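Local coordinates for protein 3-carboxy-cis,cis-muconate cycloisomerase (Pseudomonas putida, PDB 1RE5) that is a mostly helical cycloisomerase of the fumarase/aspartase (lyase) superfamily, assembled from four copies of its chain, at residues F10-R16 with C331-G336; T105-D111 with W226-R230. All blocks are in the same frame, centred on the assembly; numbering follows the deposited sequence.

Contact 1: residues F10-R16 with C331-G336; sequences FTAPAMR and CCLVSG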
ATOM      1  N   PHE D  10      14.270   1.953 -16.728  1.00 22.78           N
ATOM      2  CA  PHE D  10      13.398   1.160 -15.845  1.00 22.77           C
ATOM      3  C   PHE D  10      12.692  -0.077 -16.451  1.00 23.48           C
ATOM      4  O   PHE D  10      12.246  -0.977 -15.714  1.00 23.24           O
ATOM      5  CB  PHE D  10      12.317   2.071 -15.230  1.00 19.73           C
ATOM      6  CG  PHE D  10      12.851   3.140 -14.303  1.00 18.02           C
ATOM      7  CD1 PHE D  10      12.208   4.372 -14.200  1.00 16.65           C
ATOM      8  CD2 PHE D  10      13.970   2.906 -13.509  1.00 17.96           C
ATOM      9  CE1 PHE D  10      12.668   5.350 -13.324  1.00 17.34           C
ATOM     10  CE2 PHE D  10      14.438   3.878 -12.631  1.00 17.34           C
ATOM     11  CZ  PHE D  10      13.781   5.106 -12.540  1.00 17.74           C
ATOM     12  N   THR D  11      12.582  -0.130 -17.776  1.00 23.71           N
ATOM     13  CA  THR D  11      11.888  -1.239 -18.425  1.00 23.92           C
ATOM     14  C   THR D  11      12.768  -1.979 -19.416  1.00 24.48           C
ATOM     15  O   THR D  11      13.667  -1.391 -20.007  1.00 26.49           O
ATOM     16  CB  THR D  11      10.640  -0.727 -19.179  1.00 23.54           C
ATOM     17  OG1 THR D  11       9.857   0.100 -18.307  1.00 22.97           O
ATOM     18  CG2 THR D  11       9.777  -1.888 -19.641  1.00 23.53           C
ATOM     19  N   ALA D  12      12.521  -3.276 -19.579  1.00 24.70           N
ATOM     20  CA  ALA D  12      13.274  -4.081 -20.532  1.00 25.39           C
ATOM     21  C   ALA D  12      12.535  -3.915 -21.864  1.00 26.53           C
ATOM     22  O   ALA D  12      11.339  -4.207 -21.960  1.00 26.65           O
ATOM     23  CB  ALA D  12      13.283  -5.526 -20.103  1.00 24.59           C
ATOM     24  N   PRO D  13      13.241  -3.445 -22.909  1.00 27.08           N
ATOM     25  CA  PRO D  13      12.661  -3.220 -24.243  1.00 26.17           C
ATOM     26  C   PRO D  13      11.694  -4.274 -24.765  1.00 25.70           C
ATOM     27  O   PRO D  13      10.654  -3.943 -25.341  1.00 26.03           O
ATOM     28  CB  PRO D  13      13.891  -3.044 -25.139  1.00 25.78           C
ATOM     29  CG  PRO D  13      14.991  -3.724 -24.379  1.00 27.10           C
ATOM     30  CD  PRO D  13      14.706  -3.321 -22.959  1.00 26.42           C
ATOM     31  N   ALA D  14      12.027  -5.541 -24.568  1.00 25.63           N
ATOM     32  CA  ALA D  14      11.166  -6.621 -25.033  1.00 24.76           C
ATOM     33  C   ALA D  14       9.829  -6.587 -24.321  1.00 25.73           C
ATOM     34  O   ALA D  14       8.793  -6.840 -24.928  1.00 26.40           O
ATOM     35  CB  ALA D  14      11.836  -7.946 -24.795  1.00 23.89           C
ATOM     36  N   MET D  15       9.865  -6.286 -23.023  1.00 27.87           N
ATOM     37  CA  MET D  15       8.659  -6.223 -22.199  1.00 29.24           C
ATOM     38  C   MET D  15       7.791  -5.015 -22.584  1.00 29.58           C
ATOM     39  O   MET D  15       6.572  -5.111 -22.624  1.00 29.97           O
ATOM     40  CB  MET D  15       9.040  -6.144 -20.718  1.00 29.58           C
ATOM     41  CG  MET D  15       7.884  -6.358 -19.761  1.00 31.15           C
ATOM     42  SD  MET D  15       7.423  -8.094 -19.615  1.00 34.36           S
ATOM     43  CE  MET D  15       6.149  -8.157 -20.733  1.00 37.17           C
ATOM     44  N   ARG D  16       8.413  -3.875 -22.855  1.00 30.11           N
ATOM     45  CA  ARG D  16       7.644  -2.705 -23.257  1.00 31.72           C
ATOM     46  C   ARG D  16       6.907  -2.992 -24.562  1.00 32.48           C
ATOM     47  O   ARG D  16       5.808  -2.485 -24.781  1.00 33.59           O
ATOM     48  CB  ARG D  16       8.546  -1.493 -23.477  1.00 32.03           C
ATOM     49  CG  ARG D  16       7.786  -0.228 -23.889  1.00 33.25           C
ATOM     50  CD  ARG D  16       7.389   0.619 -22.683  1.00 36.34           C
ATOM     51  NE  ARG D  16       6.127   0.235 -22.053  1.00 39.78           N
ATOM     52  CZ  ARG D  16       5.809   0.519 -20.788  1.00 41.11           C
ATOM     53  NH1 ARG D  16       6.664   1.180 -20.022  1.00 41.07           N
ATOM     54  NH2 ARG D  16       4.631   0.161 -20.287  1.00 41.23           N
ATOM     55  N   CYS D 331       4.653  -5.669 -14.486  1.00 21.72           N
ATOM     56  CA  CYS D 331       5.452  -6.472 -15.403  1.00 20.59           C
ATOM     57  C   CYS D 331       6.658  -5.709 -15.940  1.00 20.96           C
ATOM     58  O   CYS D 331       7.771  -6.249 -16.013  1.00 20.45           O
ATOM     59  CB  CYS D 331       4.586  -6.943 -16.567  1.00 19.44           C
ATOM     60  SG  CYS D 331       3.411  -8.223 -16.096  1.00 20.44           S
ATOM     61  N   CYS D 332       6.447  -4.455 -16.323  1.00 20.77           N
ATOM     62  CA  CYS D 332       7.545  -3.666 -16.862  1.00 21.75           C
ATOM     63  C   CYS D 332       8.599  -3.372 -15.808  1.00 22.23           C
ATOM     64  O   CYS D 332       9.797  -3.494 -16.062  1.00 24.10           O
ATOM     65  CB  CYS D 332       7.010  -2.366 -17.464  1.00 22.00           C
ATOM     66  SG  CYS D 332       5.956  -2.680 -18.883  1.00 19.87           S
ATOM     67  N   LEU D 333       8.145  -2.992 -14.619  1.00 23.45           N
ATOM     68  CA  LEU D 333       9.035  -2.682 -13.502  1.00 22.72           C
ATOM     69  C   LEU D 333       9.943  -3.864 -13.191  1.00 21.90           C
ATOM     70  O   LEU D 333      11.156  -3.708 -13.009  1.00 22.72           O
ATOM     71  CB  LEU D 333       8.202  -2.330 -12.266  1.00 23.90           C
ATOM     72  CG  LEU D 333       8.260  -0.917 -11.661  1.00 24.99           C
ATOM     73  CD1 LEU D 333       8.928   0.075 -12.609  1.00 25.17           C
ATOM     74  CD2 LEU D 333       6.838  -0.478 -11.329  1.00 24.37           C
ATOM     75  N   VAL D 334       9.350  -5.047 -13.129  1.00 19.97           N
ATOM     76  CA  VAL D 334      10.104  -6.244 -12.840  1.00 20.10           C
ATOM     77  C   VAL D 334      11.047  -6.610 -13.994  1.00 21.73           C
ATOM     78  O   VAL D 334      12.188  -7.029 -13.757  1.00 22.13           O
ATOM     79  CB  VAL D 334       9.147  -7.410 -12.535  1.00 19.83           C
ATOM     80  CG1 VAL D 334       9.925  -8.695 -12.334  1.00 19.28           C
ATOM     81  CG2 VAL D 334       8.336  -7.089 -11.280  1.00 19.67           C
ATOM     82  N   SER D 335      10.591  -6.443 -15.236  1.00 21.16           N
ATOM     83  CA  SER D 335      11.427  -6.771 -16.392  1.00 20.03           C
ATOM     84  C   SER D 335      12.676  -5.904 -16.369  1.00 20.51           C
ATOM     85  O   SER D 335      13.764  -6.344 -16.726  1.00 21.78           O
ATOM     86  CB  SER D 335      10.663  -6.545 -17.694  1.00 20.11           C
ATOM     87  OG  SER D 335      10.588  -5.164 -17.993  1.00 22.65           O
ATOM     88  N   GLY D 336      12.521  -4.660 -15.937  1.00 21.32           N
ATOM     89  CA  GLY D 336      13.666  -3.776 -15.861  1.00 20.95           C
ATOM     90  C   GLY D 336      14.625  -4.201 -14.766  1.00 22.65           C
ATOM     91  O   GLY D 336      15.841  -4.040 -14.906  1.00 23.68           O
TER
HETATM   92  O   HOH W   1      12.390  -1.126 -12.611  1.00 23.43           O
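One direct hydrogen bond joins the segments: Ala12 N donates to Ser335 OG at 3.1 Å, with 163° at the hydrogen. The hydroxyl, at chi1 76° (p), in turn donates to Cys332 O one turn back (Ser335 OG to Cys332 O 2.7 Å), so it accepts from the loop while its own proton stays in the helix. Phe10 O is held in two ways. Water 1 donates to it (3.1 Å from Phe10 O) and to Leu333 O (2.9 Å), and Gly336 CA makes a CA-H...O contact with Phe10 O at 3.1 Å, 163° at the hydrogen. An idealised CB on Gly336 would clash with Phe10 O, so that carbonyl's approach depends on the missing side chain; Thr11 CA lies 4.0 Å from Gly336 CA. In the fold, this seats the link between the N-terminal helices 7-10 and 13-18, with Ala12 at the N-cap position of the second, on the long helix 319-347. Apolar contacts fill the remainder: Thr11 CG2 lies 3.6 Å from Cys332 CB, and Met15 CG 4.2 Å from Cys332 SG. Arg16, salt-bridged to Asp7, lays one guanidinium face over the same sulfur, Arg16 NH2 to Cys332 SG 3.4 Å.

Contact 2: residues T105-D111 with W226-R230; sequences TSQDAMD and WHTQR
Build 105-111 as the first turns of helix 106-142, Thr105 at the N-cap position without a side-chain capping bond, and 226-230 as a type I beta turn from Trp226 to Gln229 leading to Arg230, at the N-cap position of helix 231-257. The nearest CA atoms are those of Gln107 and His227, 7.1 Å apart. Asp111 (chi1 m) and Arg230 (chi1 -30°, between wells; chi2 and chi3 m) form an end-on, two-pronged salt bridge: Arg230 NH1 to Asp111 OD2 2.7 Å at 170°, Arg230 NH2 to Asp111 OD1 3.0 Å at 174°. Arg230 NH2 also pairs with Glu323, Arg230 NH1 weakly with Trp226 O (3.3 Å), and Trp226 NE1 with Leu190 O. Two long helices are thus tied start to start in this helix-bundle lyase fold. Asp108 OD2, less surely placed, accepts from Thr105 N (2.8 Å), half a capping box, and from Gly194 N; Asp108 OD1 accepts from Gly193 N and lies 3.0 Å from His227 CE1 at the ring edge. Gln107 (chi1 and chi2 t) extends toward His227.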
ATOM      1  N   THR D 105     -18.758 -10.754 -25.134  1.00 31.02           N
ATOM      2  CA  THR D 105     -18.925  -9.475 -24.476  1.00 28.17           C
ATOM      3  C   THR D 105     -17.566  -8.782 -24.502  1.00 26.60           C
ATOM      4  O   THR D 105     -16.556  -9.427 -24.758  1.00 26.32           O
ATOM      5  CB  THR D 105     -19.456  -9.680 -23.023  1.00 26.82           C
ATOM      6  OG1 THR D 105     -19.785  -8.414 -22.447  1.00 25.97           O
ATOM      7  CG2 THR D 105     -18.431 -10.374 -22.159  1.00 26.82           C
ATOM      8  N   SER D 106     -17.542  -7.476 -24.266  1.00 26.88           N
ATOM      9  CA  SER D 106     -16.292  -6.714 -24.272  1.00 27.94           C
ATOM     10  C   SER D 106     -15.188  -7.308 -23.388  1.00 28.60           C
ATOM     11  O   SER D 106     -14.043  -7.476 -23.826  1.00 29.69           O
ATOM     12  CB  SER D 106     -16.564  -5.272 -23.837  1.00 28.86           C
ATOM     13  OG  SER D 106     -17.388  -4.599 -24.773  1.00 29.14           O
ATOM     14  N   GLN D 107     -15.528  -7.631 -22.144  1.00 28.69           N
ATOM     15  CA  GLN D 107     -14.535  -8.189 -21.234  1.00 28.77           C
ATOM     16  C   GLN D 107     -13.915  -9.501 -21.738  1.00 28.40           C
ATOM     17  O   GLN D 107     -12.764  -9.803 -21.426  1.00 28.61           O
ATOM     18  CB  GLN D 107     -15.131  -8.386 -19.833  1.00 28.34           C
ATOM     19  CG  GLN D 107     -14.063  -8.666 -18.783  1.00 28.18           C
ATOM     20  CD  GLN D 107     -14.598  -8.746 -17.378  1.00 27.07           C
ATOM     21  OE1 GLN D 107     -13.841  -8.944 -16.430  1.00 28.03           O
ATOM     22  NE2 GLN D 107     -15.904  -8.595 -17.230  1.00 26.25           N
ATOM     23  N   ASP D 108     -14.671 -10.277 -22.511  1.00 28.30           N
ATOM     24  CA  ASP D 108     -14.147 -11.530 -23.042  1.00 27.50           C
ATOM     25  C   ASP D 108     -12.928 -11.227 -23.895  1.00 27.77           C
ATOM     26  O   ASP D 108     -11.888 -11.894 -23.774  1.00 27.24           O
ATOM     27  CB  ASP D 108     -15.180 -12.238 -23.914  1.00 26.79           C
ATOM     28  CG  ASP D 108     -16.352 -12.761 -23.123  1.00 27.89           C
ATOM     29  OD1 ASP D 108     -16.136 -13.267 -22.008  1.00 28.78           O
ATOM     30  OD2 ASP D 108     -17.494 -12.686 -23.622  1.00 30.10           O
ATOM     31  N   ALA D 109     -13.056 -10.211 -24.750  1.00 26.35           N
ATOM     32  CA  ALA D 109     -11.960  -9.833 -25.639  1.00 26.58           C
ATOM     33  C   ALA D 109     -10.801  -9.208 -24.873  1.00 26.74           C
ATOM     34  O   ALA D 109      -9.631  -9.503 -25.129  1.00 26.28           O
ATOM     35  CB  ALA D 109     -12.457  -8.869 -26.698  1.00 26.44           C
ATOM     36  N   MET D 110     -11.136  -8.337 -23.932  1.00 26.78           N
ATOM     37  CA  MET D 110     -10.135  -7.666 -23.118  1.00 25.81           C
ATOM     38  C   MET D 110      -9.328  -8.603 -22.196  1.00 25.97           C
ATOM     39  O   MET D 110      -8.092  -8.582 -22.204  1.00 25.48           O
ATOM     40  CB  MET D 110     -10.818  -6.599 -22.294  1.00 25.46           C
ATOM     41  CG  MET D 110     -11.468  -5.542 -23.128  1.00 26.35           C
ATOM     42  SD  MET D 110     -11.933  -4.175 -22.070  1.00 30.48           S
ATOM     43  CE  MET D 110     -13.724  -4.308 -22.168  1.00 31.96           C
ATOM     44  N   ASP D 111     -10.012  -9.417 -21.397  1.00 25.14           N
ATOM     45  CA  ASP D 111      -9.301 -10.323 -20.505  1.00 25.46           C
ATOM     46  C   ASP D 111      -8.499 -11.365 -21.281  1.00 25.72           C
ATOM     47  O   ASP D 111      -7.353 -11.662 -20.936  1.00 26.14           O
ATOM     48  CB  ASP D 111     -10.270 -11.037 -19.550  1.00 25.59           C
ATOM     49  CG  ASP D 111     -10.638 -10.199 -18.329  1.00 25.34           C
ATOM     50  OD1 ASP D 111     -10.104  -9.075 -18.162  1.00 25.07           O
ATOM     51  OD2 ASP D 111     -11.471 -10.682 -17.525  1.00 26.58           O
ATOM     52  N   TRP D 226     -14.645 -16.028 -15.577  1.00 25.81           N
ATOM     53  CA  TRP D 226     -14.216 -15.345 -14.353  1.00 25.88           C
ATOM     54  C   TRP D 226     -14.200 -13.811 -14.452  1.00 25.15           C
ATOM     55  O   TRP D 226     -13.243 -13.170 -14.027  1.00 25.13           O
ATOM     56  CB  TRP D 226     -12.831 -15.851 -13.930  1.00 26.19           C
ATOM     57  CG  TRP D 226     -11.877 -15.990 -15.084  1.00 26.99           C
ATOM     58  CD1 TRP D 226     -11.870 -16.980 -16.025  1.00 27.20           C
ATOM     59  CD2 TRP D 226     -10.845 -15.070 -15.465  1.00 27.34           C
ATOM     60  NE1 TRP D 226     -10.902 -16.734 -16.969  1.00 28.01           N
ATOM     61  CE2 TRP D 226     -10.258 -15.568 -16.651  1.00 27.63           C
ATOM     62  CE3 TRP D 226     -10.360 -13.868 -14.921  1.00 27.41           C
ATOM     63  CZ2 TRP D 226      -9.212 -14.908 -17.305  1.00 27.50           C
ATOM     64  CZ3 TRP D 226      -9.317 -13.208 -15.574  1.00 27.30           C
ATOM     65  CH2 TRP D 226      -8.756 -13.734 -16.756  1.00 27.53           C
ATOM     66  N   HIS D 227     -15.271 -13.227 -14.989  1.00 25.17           N
ATOM     67  CA  HIS D 227     -15.352 -11.775 -15.133  1.00 25.60           C
ATOM     68  C   HIS D 227     -15.109 -11.006 -13.830  1.00 25.09           C
ATOM     69  O   HIS D 227     -14.501  -9.929 -13.854  1.00 25.55           O
ATOM     70  CB  HIS D 227     -16.714 -11.357 -15.706  1.00 26.83           C
ATOM     71  CG  HIS D 227     -16.982 -11.883 -17.080  1.00 29.13           C
ATOM     72  ND1 HIS D 227     -16.054 -11.811 -18.097  1.00 30.57           N
ATOM     73  CD2 HIS D 227     -18.065 -12.503 -17.602  1.00 30.26           C
ATOM     74  CE1 HIS D 227     -16.552 -12.369 -19.186  1.00 30.32           C
ATOM     75  NE2 HIS D 227     -17.771 -12.798 -18.912  1.00 31.54           N
ATOM     76  N   THR D 228     -15.586 -11.537 -12.702  1.00 22.66           N
ATOM     77  CA  THR D 228     -15.399 -10.853 -11.427  1.00 20.87           C
ATOM     78  C   THR D 228     -14.692 -11.691 -10.345  1.00 21.61           C
ATOM     79  O   THR D 228     -14.803 -11.409  -9.139  1.00 20.49           O
ATOM     80  CB  THR D 228     -16.745 -10.294 -10.882  1.00 20.11           C
ATOM     81  OG1 THR D 228     -17.663 -11.361 -10.622  1.00 20.63           O
ATOM     82  CG2 THR D 228     -17.367  -9.357 -11.891  1.00 20.25           C
ATOM     83  N   GLN D 229     -13.977 -12.726 -10.789  1.00 20.52           N
ATOM     84  CA  GLN D 229     -13.175 -13.572  -9.903  1.00 21.51           C
ATOM     85  C   GLN D 229     -11.761 -13.357 -10.467  1.00 22.15           C
ATOM     86  O   GLN D 229     -11.335 -14.066 -11.391  1.00 23.54           O
ATOM     87  CB  GLN D 229     -13.586 -15.040 -10.029  1.00 20.51           C
ATOM     88  CG  GLN D 229     -14.977 -15.388  -9.470  1.00 22.47           C
ATOM     89  CD  GLN D 229     -15.119 -15.141  -7.972  1.00 21.94           C
ATOM     90  OE1 GLN D 229     -14.125 -15.039  -7.249  1.00 23.80           O
ATOM     91  NE2 GLN D 229     -16.361 -15.057  -7.500  1.00 20.09           N
ATOM     92  N   ARG D 230     -11.039 -12.383  -9.912  1.00 20.23           N
ATOM     93  CA  ARG D 230      -9.719 -12.025 -10.425  1.00 19.43           C
ATOM     94  C   ARG D 230      -8.470 -12.610  -9.737  1.00 20.14           C
ATOM     95  O   ARG D 230      -7.345 -12.156 -10.004  1.00 19.48           O
ATOM     96  CB  ARG D 230      -9.612 -10.498 -10.441  1.00 18.69           C
ATOM     97  CG  ARG D 230     -10.939  -9.792 -10.651  1.00 18.08           C
ATOM     98  CD  ARG D 230     -11.447 -10.030 -12.042  1.00 18.01           C
ATOM     99  NE  ARG D 230     -10.700  -9.250 -13.022  1.00 20.83           N
ATOM    100  CZ  ARG D 230     -10.723  -9.489 -14.332  1.00 21.87           C
ATOM    101  NH1 ARG D 230     -11.452 -10.489 -14.814  1.00 22.86           N
ATOM    102  NH2 ARG D 230     -10.028  -8.724 -15.162  1.00 20.64           N
TER

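Helix 319-347 relates the two sites: in contact 1 segment 10-16 packs directly against residues 331-336 of that helix, whereas contact 2 meets the same helix through Trp320 and Glu323. Their centres lie 25 Å apart and their nearest atoms about 12 Å, so they do not touch. Helices 106-142 and 231-257, which begin at contact 2, also reach contact 1, where Met15 touches Ala121 and Cys331 touches Leu240. In sequence, both segments of contact 2 fall between the two of contact 1. A bound DTT lies about 9 Å from the side chain of Leu333 in contact 1, and Leu333 touches Arg297, a residue of a DTT pocket.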